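Local structure of protein A49R (Vaccinia virus, 4D5T) at residues M109-P112 with D113-T116; G123-I126 with A127-D130; I139-L142 with S143-R147. The protein inhibits host NF-kappa-B activation by interacting with BTRC, which diminishes ubiquitination of NFKBIA and keeps p65/RELA in the cytoplasm. All blocks are in the same frame, centred on the assembly; numbering follows the deposited sequence.

Contact 1 of 3, residues M109-P112 with D113-T116; sequences MNNP and DFKT
Asn-111 turns its side-chain carbonyl onto the first turn of helix 112-126, and Phe-114 N donates to Asn-111 OD1 over 3.0 Å at an N-H...O angle of 159°. With CG trans to the backbone nitrogen (chi1 179°), the amide folds forward over the helix start, and OD1 meets a donor tilted from its carbonyl plane. The same OD1 lies over one face of the Phe-114 ring, with Asn-111 CG 3.4 Å from Phe-114 CD2 and the amide and ring planes only 23° apart. This is an N-cap: Asn-111 ends the short link after helix 95-109 and satisfies an amide that has no preceding turn to bond to. Its main-chain O takes Lys-115 N at 2.9 Å. One residue on, Pro-112 O accepts twice from Thr-116, from N at 3.1 Å and from OG1 at 2.9 Å, the hydroxyl being the donor. Met-109 O is served through a water, which donates to it and accepts from Lys-115 NZ; the extended lysine chain passes this carbonyl with CD 3.5 Å from Met-109 O. The bent Met-109 chain brings CE to 3.6 Å from Phe-114 O, while the Phe-114 ring packs against Ile-71 and Ile-79 of helices 64-72 and 76-87.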
loop_
_atom_site.group_PDB
_atom_site.type_symbol
_atom_site.label_atom_id
_atom_site.label_comp_id
_atom_site.label_asym_id
_atom_site.label_seq_id
_atom_site.Cartn_x
_atom_site.Cartn_y
_atom_site.Cartn_z
ATOM N N MET A 109 11.645 1.092 0.231
ATOM C CA MET A 109 12.165 0.499 1.491
ATOM C C MET A 109 12.734 -0.912 1.327
ATOM O O MET A 109 13.479 -1.389 2.190
ATOM C CB MET A 109 11.099 0.492 2.585
ATOM C CG MET A 109 10.646 1.871 3.074
ATOM S SD MET A 109 11.890 2.947 3.756
ATOM C CE MET A 109 12.491 3.798 2.351
ATOM N N ASN A 110 12.450 -1.576 0.211
ATOM C CA ASN A 110 13.134 -2.872 -0.159
ATOM C C ASN A 110 14.619 -2.666 -0.531
ATOM O O ASN A 110 15.334 -3.626 -0.666
ATOM C CB ASN A 110 12.425 -3.610 -1.344
ATOM C CG ASN A 110 11.007 -4.137 -1.012
ATOM O OD1 ASN A 110 10.647 -4.368 0.141
ATOM N ND2 ASN A 110 10.187 -4.340 -2.073
ATOM N N ASN A 111 15.047 -1.408 -0.728
ATOM C CA ASN A 111 16.471 -1.031 -1.020
ATOM C C ASN A 111 17.137 -0.641 0.299
ATOM O O ASN A 111 16.821 0.377 0.884
ATOM C CB ASN A 111 16.503 0.140 -2.021
ATOM C CG ASN A 111 17.891 0.624 -2.380
ATOM O OD1 ASN A 111 18.634 1.159 -1.542
ATOM N ND2 ASN A 111 18.284 0.377 -3.628
ATOM N N PRO A 112 18.091 -1.441 0.784
ATOM C CA PRO A 112 18.667 -1.174 2.120
ATOM C C PRO A 112 19.353 0.189 2.347
ATOM O O PRO A 112 19.276 0.729 3.466
ATOM C CB PRO A 112 19.723 -2.241 2.272
ATOM C CG PRO A 112 19.321 -3.339 1.374
ATOM C CD PRO A 112 18.572 -2.706 0.222
ATOM N N ASP A 113 19.948 0.772 1.288
ATOM C CA ASP A 113 20.477 2.142 1.364
ATOM C C ASP A 113 19.339 3.162 1.590
ATOM O O ASP A 113 19.444 4.014 2.488
ATOM C CB ASP A 113 21.250 2.528 0.086
ATOM C CG ASP A 113 22.584 1.791 -0.048
ATOM O OD1 ASP A 113 23.065 1.142 0.912
ATOM O OD2 ASP A 113 23.187 1.866 -1.127
ATOM N N PHE A 114 18.250 3.051 0.801
ATOM C CA PHE A 114 17.161 4.014 0.902
ATOM C C PHE A 114 16.333 3.810 2.178
ATOM O O PHE A 114 15.898 4.762 2.777
ATOM C CB PHE A 114 16.262 3.996 -0.353
ATOM C CG PHE A 114 16.975 4.374 -1.622
ATOM C CD1 PHE A 114 17.926 5.385 -1.648
ATOM C CD2 PHE A 114 16.666 3.724 -2.815
ATOM C CE1 PHE A 114 18.601 5.698 -2.821
ATOM C CE2 PHE A 114 17.310 4.056 -4.013
ATOM C CZ PHE A 114 18.289 5.046 -4.012
ATOM N N LYS A 115 16.275 2.589 2.681
ATOM C CA LYS A 115 15.595 2.347 3.936
ATOM C C LYS A 115 16.333 2.996 5.054
ATOM O O LYS A 115 15.756 3.617 5.946
ATOM C CB LYS A 115 15.465 0.839 4.206
ATOM C CG LYS A 115 14.788 0.534 5.542
ATOM C CD LYS A 115 14.238 -0.873 5.521
ATOM C CE LYS A 115 13.786 -1.321 6.895
ATOM N NZ LYS A 115 12.924 -2.534 6.738
ATOM N N THR A 116 17.670 2.828 5.071
ATOM C CA THR A 116 18.466 3.483 6.082
ATOM C C THR A 116 18.307 4.996 6.082
ATOM O O THR A 116 18.148 5.632 7.146
ATOM C CB THR A 116 19.964 3.175 5.891
ATOM O OG1 THR A 116 20.148 1.785 5.990
ATOM C CG2 THR A 116 20.773 3.842 6.981
HETATM O O HOH W 1 12.163 -3.567 4.014
#

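Contact 2 of 3, residues G123-I126 with A127-D130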
loop_
_atom_site.group_PDB
_atom_site.type_symbol
_atom_site.label_atom_id
_atom_site.label_comp_id
_atom_site.label_asym_id
_atom_site.label_seq_id
_atom_site.Cartn_x
_atom_site.Cartn_y
_atom_site.Cartn_z
ATOM N N GLY A 123 8.069 7.083 8.529
ATOM C CA GLY A 123 7.269 6.655 9.687
ATOM C C GLY A 123 6.667 7.798 10.432
ATOM O O GLY A 123 5.469 7.794 10.756
ATOM N N SER A 124 7.470 8.834 10.606
ATOM C CA SER A 124 6.979 10.060 11.239
ATOM C C SER A 124 5.853 10.744 10.473
ATOM O O SER A 124 4.887 11.167 11.080
ATOM C CB SER A 124 8.066 11.086 11.408
ATOM O OG SER A 124 7.679 12.121 12.301
ATOM N N ARG A 125 5.988 10.847 9.157
ATOM C CA ARG A 125 4.950 11.591 8.381
ATOM C C ARG A 125 3.685 10.778 8.166
ATOM O O ARG A 125 2.560 11.325 8.110
ATOM C CB ARG A 125 5.562 11.985 7.047
ATOM C CG ARG A 125 6.723 12.985 7.150
ATOM C CD ARG A 125 6.259 14.355 7.619
ATOM N NE ARG A 125 6.378 14.489 9.044
ATOM C CZ ARG A 125 5.433 14.834 9.882
ATOM N NH1 ARG A 125 4.200 15.091 9.463
ATOM N NH2 ARG A 125 5.736 14.883 11.174
ATOM N N ILE A 126 3.795 9.452 7.977
ATOM C CA ILE A 126 2.599 8.632 7.840
ATOM C C ILE A 126 1.719 8.730 9.108
ATOM O O ILE A 126 0.487 8.631 9.001
ATOM C CB ILE A 126 2.944 7.187 7.459
ATOM C CG1 ILE A 126 3.631 7.218 6.052
ATOM C CG2 ILE A 126 1.742 6.247 7.563
ATOM C CD1 ILE A 126 3.869 5.933 5.371
ATOM N N ALA A 127 2.343 8.902 10.266
ATOM C CA ALA A 127 1.575 9.019 11.502
ATOM C C ALA A 127 0.552 10.155 11.474
ATOM O O ALA A 127 -0.440 10.080 12.162
ATOM C CB ALA A 127 2.502 9.147 12.690
ATOM N N ASP A 128 0.752 11.178 10.636
ATOM C CA ASP A 128 -0.144 12.301 10.606
ATOM C C ASP A 128 -1.271 12.226 9.549
ATOM O O ASP A 128 -2.068 13.167 9.414
ATOM C CB ASP A 128 0.676 13.597 10.445
ATOM C CG ASP A 128 1.379 13.998 11.723
ATOM O OD1 ASP A 128 1.082 13.458 12.826
ATOM O OD2 ASP A 128 2.271 14.863 11.624
ATOM N N ILE A 129 -1.344 11.147 8.785
ATOM C CA ILE A 129 -2.380 11.037 7.721
ATOM C C ILE A 129 -3.724 10.617 8.276
ATOM O O ILE A 129 -3.864 10.166 9.427
ATOM C CB ILE A 129 -1.929 10.132 6.540
ATOM C CG1 ILE A 129 -1.989 8.611 6.890
ATOM C CG2 ILE A 129 -0.582 10.590 5.988
ATOM C CD1 ILE A 129 -1.695 7.683 5.721
ATOM N N ASP A 130 -4.739 10.808 7.463
ATOM C CA ASP A 130 -6.107 10.466 7.843
ATOM C C ASP A 130 -6.886 10.049 6.611
ATOM O O ASP A 130 -7.571 10.827 5.974
ATOM C CB ASP A 130 -6.740 11.653 8.515
ATOM C CG ASP A 130 -8.189 11.401 8.902
ATOM O OD1 ASP A 130 -8.641 10.173 8.911
ATOM O OD2 ASP A 130 -8.781 12.504 9.159
#
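Ile-126 lies side by side with Ile-129, both side chains pointing the same way and Ile-126 CG2 4.2 Å from Ile-129 CD1. Its carbonyl closes a type I beta turn: Ile-129 N donates to Ile-126 O at 3.1 Å, almost straight at the hydrogen (171°) though from well above the carbonyl plane. Ile-129 CG1 sits between its own backbone N and carbonyl carbon (chi1 76°), which brings it to 3.3 Å from Ile-126 O. Ala-127 is the first of the two inner residues of this turn, and its CB rests 3.5 Å from Ser-124 O. The turn lies where helix 112-126 gives way to the link to helix 132-150; here Ala-127 N makes a weak bond to Gly-123 O, 3.4 Å long. Arg-125 curls back through bends at chi2 and chi3 to form a salt bridge, NH1 to Asp-128 OD2 at 2.9 Å. NH1 comes from the anti side of OD2 but well out of the carboxylate plane, and the oxygen sits at the guanidinium edge, slightly out of its plane; the two planes are 60° apart. Asp-128 N also donates to Arg-125 O. Ile-126 is buried against Val-37 and Ile-40 of helix 29-40 and Phe-87 of helix 76-87.

Contact 3 of 3, residues I139-L142 with S143-R147; sequences ILQL and SNDIR
Leu-142 overlaps Ile-146 one helical turn further on, its CG 3.7 Å from Ile-146 CD1 and its CD1 branch alongside the same methyl at 3.8 Å. With chi1 at 177° the leucine leans forward along the helix, and the two chains meet at a slant on its buried side. On the solvent side, Gln-141 bends at chi2 and reaches Asp-145 in the same i to i+4 spacing, Gln-141 NE2 donating to Asp-145 OD1 at 3.0 Å. The amide nitrogen comes from above the carboxylate plane, with the two flat groups 32° apart and the bond bent to 148°. From Ser-143 onward the i to i+4 backbone bonds are in place, Ser-143 N to Ile-139 O at 2.9 Å and Ile-146 N to Leu-142 O at 2.9 Å, although the helix is kinked just before, where Leu-140 N and Gln-141 N lack a bond to the preceding turn. Ser-143 OG makes weak hydrogen bonds to Leu-13 O and Ser-17 OG of helix 9-23, and Arg-147 NE bonds His-10 ND1 there. In the all-helical Bcl-2 fold, Leu-142 packs on Leu-95 and Val-99 of helix 95-109 and on Phe-53 of helix 49-61, whose Val-57 receives Ile-146.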
loop_
_atom_site.group_PDB
_atom_site.type_symbol
_atom_site.label_atom_id
_atom_site.label_comp_id
_atom_site.label_asym_id
_atom_site.label_seq_id
_atom_site.Cartn_x
_atom_site.Cartn_y
_atom_site.Cartn_z
ATOM N N ILE A 139 -12.950 1.906 -1.823
ATOM C CA ILE A 139 -12.315 0.589 -1.931
ATOM C C ILE A 139 -13.002 -0.439 -2.839
ATOM O O ILE A 139 -12.346 -1.208 -3.567
ATOM C CB ILE A 139 -11.995 -0.073 -0.548
ATOM C CG1 ILE A 139 -10.995 -1.249 -0.769
ATOM C CG2 ILE A 139 -13.229 -0.457 0.220
ATOM C CD1 ILE A 139 -9.962 -1.396 0.242
ATOM N N LEU A 140 -14.333 -0.458 -2.809
ATOM C CA LEU A 140 -15.040 -1.439 -3.663
ATOM C C LEU A 140 -14.728 -1.153 -5.140
ATOM O O LEU A 140 -14.430 -2.065 -5.923
ATOM C CB LEU A 140 -16.509 -1.433 -3.342
ATOM C CG LEU A 140 -16.868 -1.873 -1.908
ATOM C CD1 LEU A 140 -18.368 -1.831 -1.746
ATOM C CD2 LEU A 140 -16.365 -3.252 -1.426
ATOM N N GLN A 141 -14.832 0.114 -5.529
ATOM C CA GLN A 141 -14.540 0.465 -6.917
ATOM C C GLN A 141 -13.101 0.155 -7.291
ATOM O O GLN A 141 -12.854 -0.274 -8.424
ATOM C CB GLN A 141 -14.807 1.934 -7.192
ATOM C CG GLN A 141 -14.631 2.358 -8.633
ATOM C CD GLN A 141 -15.581 1.646 -9.578
ATOM O OE1 GLN A 141 -16.775 1.829 -9.488
ATOM N NE2 GLN A 141 -15.046 0.830 -10.490
ATOM N N LEU A 142 -12.177 0.483 -6.399
ATOM C CA LEU A 142 -10.757 0.241 -6.667
ATOM C C LEU A 142 -10.477 -1.251 -6.854
ATOM O O LEU A 142 -9.736 -1.652 -7.763
ATOM C CB LEU A 142 -9.884 0.754 -5.566
ATOM C CG LEU A 142 -8.398 0.463 -5.773
ATOM C CD1 LEU A 142 -7.869 1.074 -7.056
ATOM C CD2 LEU A 142 -7.621 1.013 -4.626
ATOM N N SER A 143 -11.105 -2.060 -6.019
ATOM C CA SER A 143 -11.039 -3.529 -6.218
ATOM C C SER A 143 -11.467 -3.933 -7.659
ATOM O O SER A 143 -10.813 -4.730 -8.314
ATOM C CB SER A 143 -11.917 -4.215 -5.159
ATOM O OG SER A 143 -11.968 -5.631 -5.373
ATOM N N ASN A 144 -12.600 -3.415 -8.137
ATOM C CA ASN A 144 -12.991 -3.680 -9.524
ATOM C C ASN A 144 -11.990 -3.187 -10.566
ATOM O O ASN A 144 -11.734 -3.886 -11.519
ATOM C CB ASN A 144 -14.386 -3.168 -9.823
ATOM C CG ASN A 144 -15.455 -3.903 -9.033
ATOM O OD1 ASN A 144 -15.329 -5.072 -8.718
ATOM N ND2 ASN A 144 -16.544 -3.212 -8.737
ATOM N N ASP A 145 -11.415 -2.028 -10.361
ATOM C CA ASP A 145 -10.497 -1.402 -11.331
ATOM C C ASP A 145 -9.196 -2.214 -11.380
ATOM O O ASP A 145 -8.632 -2.459 -12.465
ATOM C CB ASP A 145 -10.144 0.007 -10.916
ATOM C CG ASP A 145 -11.305 0.981 -11.063
ATOM O OD1 ASP A 145 -12.288 0.633 -11.701
ATOM O OD2 ASP A 145 -11.194 2.069 -10.491
ATOM N N ILE A 146 -8.738 -2.707 -10.216
ATOM C CA ILE A 146 -7.572 -3.552 -10.157
ATOM C C ILE A 146 -7.809 -4.944 -10.815
ATOM O O ILE A 146 -6.956 -5.464 -11.562
ATOM C CB ILE A 146 -7.088 -3.723 -8.703
ATOM C CG1 ILE A 146 -6.476 -2.409 -8.266
ATOM C CG2 ILE A 146 -6.108 -4.868 -8.591
ATOM C CD1 ILE A 146 -6.128 -2.320 -6.835
ATOM N N ARG A 147 -8.978 -5.521 -10.591
ATOM C CA ARG A 147 -9.307 -6.743 -11.274
ATOM C C ARG A 147 -9.242 -6.578 -12.797
ATOM O O ARG A 147 -8.725 -7.450 -13.493
ATOM C CB ARG A 147 -10.698 -7.233 -10.876
ATOM C CG ARG A 147 -10.693 -7.778 -9.449
ATOM C CD ARG A 147 -12.066 -7.979 -8.886
ATOM N NE ARG A 147 -12.801 -8.930 -9.695
ATOM C CZ ARG A 147 -14.017 -9.371 -9.413
ATOM N NH1 ARG A 147 -14.696 -8.911 -8.362
ATOM N NH2 ARG A 147 -14.575 -10.256 -10.228
#

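How the contacts relate
Contacts 1, 2 and 3 follow in series along the C-terminal part of the chain. Contact 1 lies at the start of helix 112-126 and contact 2 where that helix gives way to the next link, their centres about 19 Å apart and their nearest atoms about 7 Å. Contact 3 lies within the next helix, 132-150, across the centre of the chain from both; its centre is about 30 Å from that of contact 1 and about 25 Å from that of contact 2. None of the three touches another. Two of the contacts thus bracket helix 112-126, while the third lies midway along helix 132-150, on the other side of the centre of this all-helical Bcl-2 fold.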